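Local coordinates for protein beta-agarase D (Zobellia galactanivorans, PDB 4ASM) that hydrolyses the beta-1,4-linkages of agarose at random as a retaining endo-acting glycoside hydrolase of family 16, here represented by its catalytic domain, at residues A[29-35]-A[54-58]; A[160-164]-A[221-227]; A[321-325]-A[351-356]. All coordinates share one frame. Residue numbers count along the deposited sequence, not the author numbering.

Contact 1 (A[29-35]-A[54-58]). With CA (calcium ion), chain B.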
loop_
_atom_site.group_PDB
_atom_site.type_symbol
_atom_site.label_atom_id
_atom_site.label_comp_id
_atom_site.label_asym_id
_atom_site.label_seq_id
_atom_site.Cartn_x
_atom_site.Cartn_y
_atom_site.Cartn_z
ATOM N N THR A 29 -21.022 3.947 2.405
ATOM C CA THR A 29 -21.484 2.925 3.325
ATOM C C THR A 29 -21.142 1.498 2.871
ATOM O O THR A 29 -20.650 0.693 3.665
ATOM C CB THR A 29 -23.008 3.137 3.565
ATOM O OG1 THR A 29 -23.174 4.174 4.554
ATOM C CG2 THR A 29 -23.692 1.893 4.031
ATOM N N ALA A 30 -21.337 1.202 1.588
ATOM C CA ALA A 30 -21.102 -0.156 1.101
ATOM C C ALA A 30 -19.620 -0.523 1.139
ATOM O O ALA A 30 -19.273 -1.645 1.453
ATOM C CB ALA A 30 -21.657 -0.338 -0.296
ATOM N N ALA A 31 -18.757 0.451 0.832
ATOM C CA ALA A 31 -17.307 0.199 0.839
ATOM C C ALA A 31 -16.712 0.063 2.234
ATOM O O ALA A 31 -15.755 -0.688 2.438
ATOM C CB ALA A 31 -16.576 1.294 0.092
ATOM N N SER A 32 -17.260 0.822 3.179
ATOM C CA SER A 32 -16.670 0.909 4.514
ATOM C C SER A 32 -16.997 -0.305 5.370
ATOM O O SER A 32 -18.028 -0.948 5.189
ATOM C CB SER A 32 -17.120 2.200 5.190
ATOM O OG SER A 32 -16.751 3.308 4.391
ATOM N N ASP A 33 -16.118 -0.617 6.313
ATOM C CA ASP A 33 -16.299 -1.797 7.139
ATOM C C ASP A 33 -15.557 -1.625 8.468
ATOM O O ASP A 33 -14.335 -1.400 8.479
ATOM C CB ASP A 33 -15.767 -3.039 6.402
ATOM C CG ASP A 33 -16.301 -4.336 6.970
ATOM O OD1 ASP A 33 -16.836 -4.308 8.114
ATOM O OD2 ASP A 33 -16.179 -5.368 6.285
ATOM N N ASP A 34 -16.269 -1.725 9.588
ATOM C CA ASP A 34 -15.584 -1.750 10.880
ATOM C C ASP A 34 -15.378 -3.145 11.485
ATOM O O ASP A 34 -14.974 -3.264 12.655
ATOM C CB ASP A 34 -16.123 -0.711 11.902
ATOM C CG ASP A 34 -17.586 -0.892 12.249
ATOM O OD1 ASP A 34 -18.233 -1.826 11.721
ATOM O OD2 ASP A 34 -18.080 -0.055 13.058
ATOM N N PHE A 35 -15.627 -4.191 10.683
ATOM C CA PHE A 35 -15.165 -5.564 10.961
ATOM C C PHE A 35 -15.566 -6.119 12.330
ATOM O O PHE A 35 -14.764 -6.777 12.985
ATOM C CB PHE A 35 -13.630 -5.653 10.826
ATOM C CG PHE A 35 -13.119 -5.374 9.429
ATOM C CD1 PHE A 35 -13.501 -6.195 8.378
ATOM C CD2 PHE A 35 -12.218 -4.328 9.172
ATOM C CE1 PHE A 35 -13.030 -5.976 7.087
ATOM C CE2 PHE A 35 -11.734 -4.109 7.877
ATOM C CZ PHE A 35 -12.140 -4.920 6.841
ATOM N N MET A 54 -22.329 -8.281 1.288
ATOM C CA MET A 54 -21.105 -8.777 0.688
ATOM C C MET A 54 -20.231 -7.552 0.511
ATOM O O MET A 54 -20.473 -6.746 -0.387
ATOM C CB MET A 54 -21.385 -9.380 -0.683
ATOM C CG MET A 54 -22.430 -10.459 -0.693
ATOM S SD MET A 54 -23.180 -10.593 -2.337
ATOM C CE MET A 54 -23.891 -12.239 -2.177
ATOM N N LYS A 55 -19.220 -7.396 1.359
ATOM C CA LYS A 55 -18.328 -6.252 1.223
ATOM C C LYS A 55 -16.970 -6.628 0.646
ATOM O O LYS A 55 -16.285 -5.767 0.109
ATOM C CB LYS A 55 -18.107 -5.586 2.580
ATOM C CG LYS A 55 -19.310 -4.836 3.095
ATOM C CD LYS A 55 -18.990 -4.117 4.382
ATOM C CE LYS A 55 -20.214 -3.381 4.907
ATOM N NZ LYS A 55 -20.375 -2.092 4.183
ATOM N N TRP A 56 -16.570 -7.881 0.815
ATOM C CA TRP A 56 -15.260 -8.355 0.402
ATOM C C TRP A 56 -15.356 -9.745 -0.182
ATOM O O TRP A 56 -16.335 -10.463 0.073
ATOM C CB TRP A 56 -14.301 -8.457 1.607
ATOM C CG TRP A 56 -14.200 -7.227 2.450
ATOM C CD1 TRP A 56 -14.990 -6.897 3.500
ATOM C CD2 TRP A 56 -13.239 -6.167 2.319
ATOM N NE1 TRP A 56 -14.596 -5.702 4.039
ATOM C CE2 TRP A 56 -13.527 -5.222 3.329
ATOM C CE3 TRP A 56 -12.148 -5.934 1.456
ATOM C CZ2 TRP A 56 -12.781 -4.040 3.498
ATOM C CZ3 TRP A 56 -11.408 -4.762 1.615
ATOM C CH2 TRP A 56 -11.723 -3.824 2.639
ATOM N N TYR A 57 -14.330 -10.146 -0.920
ATOM C CA TYR A 57 -14.056 -11.570 -1.135
ATOM C C TYR A 57 -12.612 -11.897 -0.759
ATOM O O TYR A 57 -11.728 -11.022 -0.790
ATOM C CB TYR A 57 -14.434 -12.069 -2.539
ATOM C CG TYR A 57 -13.894 -11.275 -3.699
ATOM C CD1 TYR A 57 -14.609 -10.206 -4.224
ATOM C CD2 TYR A 57 -12.675 -11.607 -4.293
ATOM C CE1 TYR A 57 -14.127 -9.482 -5.313
ATOM C CE2 TYR A 57 -12.185 -10.887 -5.378
ATOM C CZ TYR A 57 -12.912 -9.828 -5.877
ATOM O OH TYR A 57 -12.412 -9.113 -6.955
ATOM N N ASN A 58 -12.388 -13.157 -0.389
ATOM C CA ASN A 58 -11.118 -13.602 0.183
ATOM C C ASN A 58 -10.081 -13.998 -0.859
ATOM O O ASN A 58 -9.339 -14.986 -0.681
ATOM C CB ASN A 58 -11.340 -14.717 1.230
ATOM C CG ASN A 58 -12.016 -15.964 0.647
ATOM O OD1 ASN A 58 -12.523 -15.949 -0.486
ATOM N ND2 ASN A 58 -12.019 -17.052 1.425
HETATM CA CA CA B . -13.586 -3.019 14.552
HETATM O O HOH W 1 -18.266 -3.220 -0.502
HETATM O O HOH W 2 -13.551 -3.342 16.956
#
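A polar contact with an aromatic end fastens the loop 29-35, which follows strand 24-27, to the short strand 56-57 toward the outside of the catalytic domain, its centre about 18 Å from the centre of the chain. Lys-55 is the main tether: its long, mostly extended side chain crosses to the loop, and NZ donates hydrogen bonds to Ala-30 O (3.0 Å) and Ser-32 O (2.8 Å). A lysine suits this place because one ammonium group can serve several carbonyls of a tightly curved backbone. Water 1 adds a second link, donating to Ala-30 O at 2.7 Å and to Lys-55 O at 3.3 Å. Lys-55 and Trp-56 form a classic beta bulge opposite Phe-48, which lets these consecutive side chains both point at the loop.

Trp-56 NE1 donates to Asp-33 OD2 (2.8 Å), an oxygen that also meets Tyr-37 OH, while Asp-33 OD1 accepts from Phe-35 N (2.8 Å). The indole and the Phe-35 ring lie at 28° but slid apart, with Phe-35 CZ 3.5 Å from Trp-56 CZ2, so the aromatic groups fill space beside the buried carboxylate. Between the two anchored residues Asp-34 turns its O to the calcium ion at 2.4 Å, joining Asp-9, Asn-36, Gly-89 and Asp-354. The loop thus ends in an Asx turn, Asp-33 to Phe-35, built into the calcium site of this GH16 domain.

Contact 2 (A[160-164]-A[221-227]). With IMD (imidazole), chain C.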
loop_
_atom_site.group_PDB
_atom_site.type_symbol
_atom_site.label_atom_id
_atom_site.label_comp_id
_atom_site.label_asym_id
_atom_site.label_seq_id
_atom_site.Cartn_x
_atom_site.Cartn_y
_atom_site.Cartn_z
ATOM N N GLU A 160 -2.149 2.109 -9.702
ATOM C CA GLU A 160 -2.187 1.688 -8.291
ATOM C C GLU A 160 -1.875 2.856 -7.381
ATOM O O GLU A 160 -1.006 3.662 -7.688
ATOM C CB GLU A 160 -1.173 0.565 -8.070
ATOM C CG GLU A 160 -0.879 0.231 -6.619
ATOM C CD GLU A 160 0.136 -0.880 -6.483
ATOM O OE1 GLU A 160 0.371 -1.632 -7.458
ATOM O OE2 GLU A 160 0.683 -1.012 -5.354
ATOM N N ILE A 161 -2.608 2.946 -6.280
ATOM C CA ILE A 161 -2.315 3.947 -5.243
ATOM C C ILE A 161 -2.266 3.192 -3.944
ATOM O O ILE A 161 -3.215 2.512 -3.609
ATOM C CB ILE A 161 -3.409 5.033 -5.177
ATOM C CG1 ILE A 161 -3.372 5.888 -6.451
ATOM C CG2 ILE A 161 -3.265 5.897 -3.904
ATOM C CD1 ILE A 161 -4.682 6.646 -6.750
ATOM N N ASP A 162 -1.148 3.275 -3.229
ATOM C CA ASP A 162 -1.043 2.559 -1.968
ATOM C C ASP A 162 -1.471 3.460 -0.826
ATOM O O ASP A 162 -1.303 4.686 -0.889
ATOM C CB ASP A 162 0.374 2.037 -1.746
ATOM C CG ASP A 162 0.800 1.077 -2.809
ATOM O OD1 ASP A 162 -0.080 0.501 -3.488
ATOM O OD2 ASP A 162 2.009 0.916 -2.992
ATOM N N ILE A 163 -2.050 2.840 0.197
ATOM C CA ILE A 163 -2.306 3.514 1.462
ATOM C C ILE A 163 -1.135 3.190 2.391
ATOM O O ILE A 163 -0.471 4.100 2.899
ATOM C CB ILE A 163 -3.658 3.112 2.052
ATOM C CG1 ILE A 163 -4.778 3.754 1.216
ATOM C CG2 ILE A 163 -3.770 3.630 3.471
ATOM C CD1 ILE A 163 -5.786 2.828 0.671
ATOM N N MET A 164 -0.874 1.905 2.594
ATOM C CA MET A 164 0.256 1.496 3.421
ATOM C C MET A 164 1.016 0.346 2.765
ATOM O O MET A 164 0.411 -0.630 2.309
ATOM C CB MET A 164 -0.239 1.048 4.789
ATOM C CG MET A 164 0.889 0.503 5.693
ATOM S SD MET A 164 0.323 -0.004 7.335
ATOM C CE MET A 164 -0.735 -1.393 6.915
ATOM N N ILE A 221 -1.976 2.054 14.137
ATOM C CA ILE A 221 -1.945 3.377 13.555
ATOM C C ILE A 221 -3.226 3.587 12.751
ATOM O O ILE A 221 -3.918 2.619 12.387
ATOM C CB ILE A 221 -0.708 3.572 12.635
ATOM C CG1 ILE A 221 -0.732 2.624 11.431
ATOM C CG2 ILE A 221 0.612 3.368 13.415
ATOM C CD1 ILE A 221 0.378 2.983 10.387
ATOM N N ARG A 222 -3.545 4.846 12.470
ATOM C CA ARG A 222 -4.500 5.175 11.417
ATOM C C ARG A 222 -3.700 5.653 10.224
ATOM O O ARG A 222 -2.799 6.489 10.365
ATOM C CB ARG A 222 -5.439 6.296 11.857
ATOM C CG ARG A 222 -6.424 5.880 12.900
ATOM C CD ARG A 222 -7.465 6.964 13.002
ATOM N NE ARG A 222 -7.006 8.172 13.688
ATOM C CZ ARG A 222 -7.080 9.424 13.214
ATOM N NH1 ARG A 222 -7.550 9.721 11.998
ATOM N NH2 ARG A 222 -6.674 10.413 13.996
ATOM N N ILE A 223 -3.996 5.120 9.052
ATOM C CA ILE A 223 -3.270 5.542 7.846
ATOM C C ILE A 223 -4.267 5.641 6.693
ATOM O O ILE A 223 -5.117 4.767 6.522
ATOM C CB ILE A 223 -2.066 4.615 7.546
ATOM C CG1 ILE A 223 -1.255 5.109 6.335
ATOM C CG2 ILE A 223 -2.501 3.160 7.394
ATOM C CD1 ILE A 223 0.145 4.482 6.290
ATOM N N GLY A 224 -4.135 6.693 5.904
ATOM C CA GLY A 224 -5.099 6.920 4.824
ATOM C C GLY A 224 -4.516 7.716 3.692
ATOM O O GLY A 224 -3.487 8.370 3.849
ATOM N N VAL A 225 -5.180 7.637 2.551
ATOM C CA VAL A 225 -4.854 8.456 1.396
ATOM C C VAL A 225 -6.073 9.229 0.932
ATOM O O VAL A 225 -7.174 8.662 0.833
ATOM C CB VAL A 225 -4.243 7.625 0.229
ATOM C CG1 VAL A 225 -3.817 8.517 -0.920
ATOM C CG2 VAL A 225 -3.056 6.910 0.696
ATOM N N ASN A 226 -5.867 10.522 0.676
ATOM C CA ASN A 226 -6.882 11.345 0.036
ATOM C C ASN A 226 -6.495 11.440 -1.428
ATOM O O ASN A 226 -5.473 12.055 -1.785
ATOM C CB ASN A 226 -6.967 12.726 0.701
ATOM C CG ASN A 226 -8.106 13.580 0.141
ATOM O OD1 ASN A 226 -9.087 13.063 -0.397
ATOM N ND2 ASN A 226 -7.955 14.903 0.246
ATOM N N TRP A 227 -7.269 10.749 -2.270
ATOM C CA TRP A 227 -7.060 10.754 -3.708
ATOM C C TRP A 227 -7.906 11.899 -4.248
ATOM O O TRP A 227 -9.133 11.802 -4.381
ATOM C CB TRP A 227 -7.437 9.390 -4.290
ATOM C CG TRP A 227 -7.284 9.266 -5.767
ATOM C CD1 TRP A 227 -6.664 10.140 -6.626
ATOM C CD2 TRP A 227 -7.741 8.170 -6.566
ATOM N NE1 TRP A 227 -6.734 9.656 -7.916
ATOM C CE2 TRP A 227 -7.397 8.453 -7.901
ATOM C CE3 TRP A 227 -8.420 6.978 -6.277
ATOM C CZ2 TRP A 227 -7.706 7.584 -8.945
ATOM C CZ3 TRP A 227 -8.737 6.137 -7.296
ATOM C CH2 TRP A 227 -8.372 6.430 -8.619
HETATM N N1 IMD C . 1.469 -2.924 -3.767
HETATM C C2 IMD C . 1.133 -4.223 -3.845
HETATM N N3 IMD C . 1.622 -4.855 -2.758
HETATM C C4 IMD C . 2.266 -3.955 -1.979
HETATM C C5 IMD C . 2.163 -2.731 -2.625
#
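Along 221-227, part of strand 220-229, Ile-221 comes first, its CD1 4.3 Å from Met-164 SD, a loose apolar touch that the flexible methionine chain can reach. The strand runs roughly antiparallel to 160-162, at 143° with axes 8.6 Å apart; the backbones come closest beyond it, Ile-163 CA to Gly-224 CA 5.5 Å. Ile-223 sets CD1 3.8 Å from Met-164 CB and CG1 4.1 Å from Ile-163 CG2. Gly-224 brings its CA to 3.8 Å from Ile-163 CG2; a CB here would point away, so the contact is with the backbone itself. Compact, beta-branched Val-225 fills the middle: CG2 is 3.6 Å from Ile-163 CG1 and CG1 is 4.0 Å from Ile-161 CG2. Trp-227 ends the row, its five-membered ring taking Ile-161 CD1 over one face, 3.5 Å from the centroid, as a CH-pi contact.

On 160-164, Asp-162 points away from this core. Glu-160, the probable nucleophile, accepts at OE2 a hydrogen bond from N1 (2.6 Å) of an imidazole probably from the crystallisation liquor. This is the GH16 signature Glu-x-Asp-x-x-Glu, completed by Glu-165, with a classic beta bulge at Ile-163 and Met-164 facing Ile-150. Strand 159-166 lies between strands 147-153 and 183-191, while strand 220-229 pairs with 133-140 and 232-237 across the core.

Contact 3 (A[321-325]-A[351-356]). With CA (calcium ion), chain B.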
loop_
_atom_site.group_PDB
_atom_site.type_symbol
_atom_site.label_atom_id
_atom_site.label_comp_id
_atom_site.label_asym_id
_atom_site.label_seq_id
_atom_site.Cartn_x
_atom_site.Cartn_y
_atom_site.Cartn_z
ATOM N N ILE A 321 -10.060 -1.888 -3.770
ATOM C CA ILE A 321 -9.372 -1.844 -2.466
ATOM C C ILE A 321 -8.914 -3.256 -2.132
ATOM O O ILE A 321 -9.733 -4.191 -2.114
ATOM C CB ILE A 321 -10.278 -1.357 -1.320
ATOM C CG1 ILE A 321 -10.854 0.020 -1.612
ATOM C CG2 ILE A 321 -9.486 -1.336 0.000
ATOM C CD1 ILE A 321 -12.061 0.370 -0.731
ATOM N N ILE A 322 -7.614 -3.399 -1.886
ATOM C CA ILE A 322 -7.007 -4.684 -1.552
ATOM C C ILE A 322 -6.277 -4.568 -0.216
ATOM O O ILE A 322 -5.590 -3.575 0.066
ATOM C CB ILE A 322 -6.009 -5.124 -2.652
ATOM C CG1 ILE A 322 -6.757 -5.259 -4.007
ATOM C CG2 ILE A 322 -5.313 -6.419 -2.254
ATOM C CD1 ILE A 322 -5.880 -5.501 -5.211
ATOM N N ILE A 323 -6.465 -5.567 0.640
ATOM C CA ILE A 323 -5.678 -5.652 1.869
ATOM C C ILE A 323 -5.000 -6.990 1.840
ATOM O O ILE A 323 -5.637 -8.009 1.550
ATOM C CB ILE A 323 -6.554 -5.494 3.134
ATOM C CG1 ILE A 323 -7.269 -4.146 3.096
ATOM C CG2 ILE A 323 -5.664 -5.633 4.389
ATOM C CD1 ILE A 323 -8.251 -3.947 4.244
ATOM N N ASN A 324 -3.699 -7.019 2.127
ATOM C CA ASN A 324 -2.990 -8.296 2.105
ATOM C C ASN A 324 -1.694 -8.287 2.900
ATOM O O ASN A 324 -1.302 -7.261 3.450
ATOM C CB ASN A 324 -2.745 -8.805 0.655
ATOM C CG ASN A 324 -1.598 -8.084 -0.067
ATOM O OD1 ASN A 324 -0.755 -7.451 0.552
ATOM N ND2 ASN A 324 -1.550 -8.221 -1.385
ATOM N N VAL A 325 -1.049 -9.445 2.927
ATOM C CA VAL A 325 0.305 -9.582 3.418
ATOM C C VAL A 325 1.128 -10.148 2.250
ATOM O O VAL A 325 0.628 -10.968 1.482
ATOM C CB VAL A 325 0.324 -10.521 4.648
ATOM C CG1 VAL A 325 1.736 -11.081 4.942
ATOM C CG2 VAL A 325 -0.287 -9.775 5.855
ATOM N N LEU A 351 -1.905 -9.629 10.603
ATOM C CA LEU A 351 -2.286 -8.236 10.407
ATOM C C LEU A 351 -3.708 -8.029 10.917
ATOM O O LEU A 351 -4.592 -8.771 10.534
ATOM C CB LEU A 351 -2.193 -7.914 8.909
ATOM C CG LEU A 351 -2.535 -6.484 8.505
ATOM C CD1 LEU A 351 -1.484 -5.494 8.958
ATOM C CD2 LEU A 351 -2.697 -6.409 6.990
ATOM N N LEU A 352 -3.923 -7.011 11.761
ATOM C CA LEU A 352 -5.264 -6.736 12.319
ATOM C C LEU A 352 -5.753 -5.388 11.853
ATOM O O LEU A 352 -5.119 -4.368 12.141
ATOM C CB LEU A 352 -5.222 -6.737 13.857
ATOM C CG LEU A 352 -4.826 -8.043 14.543
ATOM C CD1 LEU A 352 -4.867 -7.857 16.046
ATOM C CD2 LEU A 352 -5.708 -9.214 14.129
ATOM N N VAL A 353 -6.875 -5.365 11.131
ATOM C CA VAL A 353 -7.485 -4.103 10.735
ATOM C C VAL A 353 -8.792 -3.921 11.517
ATOM O O VAL A 353 -9.764 -4.663 11.359
ATOM C CB VAL A 353 -7.733 -3.998 9.210
ATOM C CG1 VAL A 353 -8.309 -2.629 8.849
ATOM C CG2 VAL A 353 -6.423 -4.272 8.412
ATOM N N ASP A 354 -8.790 -2.921 12.382
ATOM C CA ASP A 354 -9.960 -2.611 13.194
ATOM C C ASP A 354 -11.100 -2.088 12.329
ATOM O O ASP A 354 -12.267 -2.460 12.523
ATOM C CB ASP A 354 -9.526 -1.584 14.239
ATOM C CG ASP A 354 -10.610 -1.240 15.260
ATOM O OD1 ASP A 354 -11.649 -1.943 15.360
ATOM O OD2 ASP A 354 -10.400 -0.251 15.982
ATOM N N TRP A 355 -10.759 -1.230 11.373
ATOM C CA TRP A 355 -11.749 -0.653 10.478
ATOM C C TRP A 355 -11.093 -0.016 9.272
ATOM O O TRP A 355 -9.920 0.351 9.307
ATOM C CB TRP A 355 -12.635 0.366 11.197
ATOM C CG TRP A 355 -11.977 1.479 11.988
ATOM C CD1 TRP A 355 -11.905 1.547 13.352
ATOM C CD2 TRP A 355 -11.420 2.726 11.499
ATOM N NE1 TRP A 355 -11.313 2.725 13.741
ATOM C CE2 TRP A 355 -11.002 3.463 12.631
ATOM C CE3 TRP A 355 -11.196 3.267 10.221
ATOM C CZ2 TRP A 355 -10.394 4.725 12.530
ATOM C CZ3 TRP A 355 -10.587 4.525 10.119
ATOM C CH2 TRP A 355 -10.202 5.245 11.277
ATOM N N ILE A 356 -11.869 0.097 8.200
ATOM C CA ILE A 356 -11.498 0.869 7.033
ATOM C C ILE A 356 -12.720 1.673 6.601
ATOM O O ILE A 356 -13.822 1.126 6.453
ATOM C CB ILE A 356 -10.919 -0.036 5.902
ATOM C CG1 ILE A 356 -10.383 0.805 4.731
ATOM C CG2 ILE A 356 -11.938 -1.103 5.464
ATOM C CD1 ILE A 356 -9.585 -0.014 3.743
HETATM CA CA CA B . -13.586 -3.019 14.552
HETATM O O HOH W 2 -13.551 -3.342 16.956
#
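The hydrophobic core of the GH16 beta-sandwich (jelly roll) lies here between two facing strands, one from each layer. Strand 321-325 lies between strands 112-125 and 147-153, whereas 351-356 lies between 90-96 and 133-140. Their axes approach to 9.0 Å and run at 151°, and they meet mainly through side chains. Branched aliphatic residues suit such an interior, since they fill the gap between layers and fit the extended backbone.

Ile-323 is at the centre, with CG2 4.0 Å from Leu-351 CD2 and 4.3 Å from Val-353 CG2, while its CD1 reaches to 4.2 Å from Ile-356 CD1. Beyond it, Ile-321 CG2 meets Ile-356 CD1 at 4.0 Å; at the other end Val-325 CG2 lies 4.1 Å from Leu-351 CB, where the CA atoms of the two residues come within 7.6 Å. Strand alternation sends Asn-324 away from the core, where its ND2 is hydrogen-bonded to Glu-326, a probable substrate-binding residue; one strand therefore faces the core and, probably, the agarose cleft.

In 351-356 the inward residues are Leu-351, Val-353 and Ile-356. The regular spacing breaks at Asp-354 and Trp-355, which form a classic beta bulge facing Arg-138. The extra residue returns Ile-356 to the core and leaves Asp-354 outside it, where OD2 forms a salt bridge with Arg-138 and the calcium ion is held by Asp-354 O at 2.5 Å and Asp-354 OD1 at 2.4 Å.

Followed from the N terminus, the three contacts come in series, none nested in or crossing another. Contact 1 closes a loop with 18 intervening residues, pinning an early excursion to the edge of the sandwich. Contact 2 closes 56 residues, including strand 183-191, and joins the catalytic strand to the opposite layer. Contact 3 closes 25, bringing the last long strand against a strand of the cleft-bearing layer. Contacts 1 and 3 touch, with a probable hydrogen bond from Asp-33 N to Ile-356 O (2.9 Å), and share the calcium ion and water 2. Contact 2 meets contact 3 where Arg-222 CD packs 3.7 Å from Trp-355 CH2.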